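Local structure of type IV pilus secretin PilQ family protein (Vibrio cholerae, 6W6M) at the interface of chains A and B. The protein forms the outer-membrane secretin channel required for natural competence, through which the type IVa competence pilus probably passes. Sequence-based numbering; all coordinates share one arbitrary frame. Chains: chain A/B, Type IV pilus secretin PilQ family protein.

The interface of chains A and B. Residues chain A 437-438; chain B 503-504, 523, 525, 560.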
ATOM      1  N   GLU A 437      13.563  23.241  36.178  1.00 58.59           N
ATOM      2  CA  GLU A 437      12.379  22.393  36.291  1.00 58.59           C
ATOM      3  C   GLU A 437      12.422  21.502  37.522  1.00 58.59           C
ATOM      4  O   GLU A 437      13.489  21.181  38.035  1.00 58.59           O
ATOM      5  CB  GLU A 437      12.230  21.467  35.096  1.00 58.59           C
ATOM      6  CG  GLU A 437      11.584  22.054  33.907  1.00 58.59           C
ATOM      7  CD  GLU A 437      11.586  21.088  32.760  1.00 58.59           C
ATOM      8  OE1 GLU A 437      12.314  20.084  32.855  1.00 58.59           O
ATOM      9  OE2 GLU A 437      10.866  21.321  31.765  1.00 58.59           O
ATOM     10  N   GLN A 438      11.243  21.065  37.960  1.00 56.85           N
ATOM     11  CA  GLN A 438      11.117  20.092  39.044  1.00 56.85           C
ATOM     12  C   GLN A 438       9.722  19.480  38.994  1.00 56.85           C
ATOM     13  O   GLN A 438       8.735  20.200  39.149  1.00 56.85           O
ATOM     14  CB  GLN A 438      11.363  20.756  40.382  1.00 56.85           C
ATOM     15  CG  GLN A 438      11.505  19.793  41.511  1.00 56.85           C
ATOM     16  CD  GLN A 438      11.477  20.468  42.849  1.00 56.85           C
ATOM     17  OE1 GLN A 438      12.383  20.305  43.653  1.00 56.85           O
ATOM     18  NE2 GLN A 438      10.436  21.236  43.100  1.00 56.85           N
TER
ATOM     19  N   THR B 503      11.799  14.112  38.192  1.00 63.88           N
ATOM     20  CA  THR B 503      12.945  14.793  37.602  1.00 63.88           C
ATOM     21  C   THR B 503      13.309  16.081  38.330  1.00 63.88           C
ATOM     22  O   THR B 503      12.481  16.694  38.998  1.00 63.88           O
ATOM     23  CB  THR B 503      12.692  15.117  36.106  1.00 63.88           C
ATOM     24  OG1 THR B 503      11.535  15.947  35.966  1.00 63.88           O
ATOM     25  CG2 THR B 503      12.479  13.853  35.311  1.00 63.88           C
ATOM     26  N   GLN B 504      14.581  16.468  38.199  1.00 60.16           N
ATOM     27  CA  GLN B 504      15.102  17.801  38.489  1.00 60.16           C
ATOM     28  C   GLN B 504      16.148  18.113  37.439  1.00 60.16           C
ATOM     29  O   GLN B 504      17.060  17.316  37.238  1.00 60.16           O
ATOM     30  CB  GLN B 504      15.751  17.895  39.861  1.00 60.16           C
ATOM     31  CG  GLN B 504      14.826  17.747  41.002  1.00 60.16           C
ATOM     32  CD  GLN B 504      15.548  17.779  42.317  1.00 60.16           C
ATOM     33  OE1 GLN B 504      16.725  17.462  42.391  1.00 60.16           O
ATOM     34  NE2 GLN B 504      14.848  18.164  43.364  1.00 60.16           N
ATOM     35  N   ILE B 523      15.561  26.102  44.078  1.00 56.98           N
ATOM     36  CA  ILE B 523      14.115  26.180  44.262  1.00 56.98           C
ATOM     37  C   ILE B 523      13.820  26.186  45.751  1.00 56.98           C
ATOM     38  O   ILE B 523      14.392  25.399  46.505  1.00 56.98           O
ATOM     39  CB  ILE B 523      13.366  25.030  43.558  1.00 56.98           C
ATOM     40  CG1 ILE B 523      13.508  25.133  42.047  1.00 56.98           C
ATOM     41  CG2 ILE B 523      11.894  25.061  43.901  1.00 56.98           C
ATOM     42  CD1 ILE B 523      13.040  23.935  41.303  1.00 56.98           C
ATOM     43  N   GLN B 525      10.594  26.215  48.693  1.00 61.36           N
ATOM     44  CA  GLN B 525       9.168  25.988  48.884  1.00 61.36           C
ATOM     45  C   GLN B 525       8.798  26.046  50.357  1.00 61.36           C
ATOM     46  O   GLN B 525       9.576  25.650  51.224  1.00 61.36           O
ATOM     47  CB  GLN B 525       8.721  24.647  48.327  1.00 61.36           C
ATOM     48  CG  GLN B 525       8.807  24.544  46.845  1.00 61.36           C
ATOM     49  CD  GLN B 525       8.428  23.190  46.355  1.00 61.36           C
ATOM     50  OE1 GLN B 525       8.002  23.035  45.219  1.00 61.36           O
ATOM     51  NE2 GLN B 525       8.570  22.191  47.205  1.00 61.36           N
ATOM     52  N   LEU B 560      16.372  23.557  47.547  1.00 58.96           N
ATOM     53  CA  LEU B 560      17.316  22.875  46.625  1.00 58.96           C
ATOM     54  C   LEU B 560      18.280  23.913  46.046  1.00 58.96           C
ATOM     55  O   LEU B 560      17.830  25.027  45.730  1.00 58.96           O
ATOM     56  CB  LEU B 560      16.513  22.193  45.514  1.00 58.96           C
ATOM     57  CG  LEU B 560      17.274  21.946  44.213  1.00 58.96           C
ATOM     58  CD1 LEU B 560      18.009  20.618  44.259  1.00 58.96           C
ATOM     59  CD2 LEU B 560      16.334  21.991  43.019  1.00 58.96           C
TER
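A:Gln438 reaches over to B:Gln504 with its CG anti to the backbone N (chi1 -169°) and the chain extended beyond, while B:Gln504 turns its CG anti to the carbonyl carbon and is likewise extended. The two side chains thereby run side by side in the same direction, with their amide planes 20° apart. Their stems touch at CG of A:Gln438 and CG of B:Gln504, 3.9 Å apart, and the terminal amides meet through a long hydrogen bond in which NE2 of B:Gln504 donates to OE1 of A:Gln438 at 3.3 Å. The donor lies in the carbonyl plane of A:Gln438, on a lone pair, with a C=O...N angle of 126°, whereas the acceptor sits somewhat out of the amide plane of B:Gln504. This long bond may bias the rotation of the A:Gln438 amide. At the base of the two side chains, A:Gln438 and B:Gln504 form an antiparallel beta bridge that joins strand 434-438 of chain A to strand 496-513 of chain B.

Towards its amide end, A:Gln438 meets side chains that reach back from strand 518-534 of chain B. The delta-methyl CD1 of B:Ile523 touches CB of A:Gln438 at 3.7 Å, an apolar contact. B:Gln525 approaches obliquely, its OE1 lying 3.7 Å from NE2 of A:Gln438; with the two amides steeply inclined to each other, this is a loose polar approach. The side chain of A:Gln438 thus projects from the bridged strands towards the facing strand 518-534 of chain B, with B:Gln504 alongside it, as packing between layers of the secretin barrel. In the 14-subunit ring, this bridging and side-chain packing probably contribute to holding adjacent subunits together in the barrel wall.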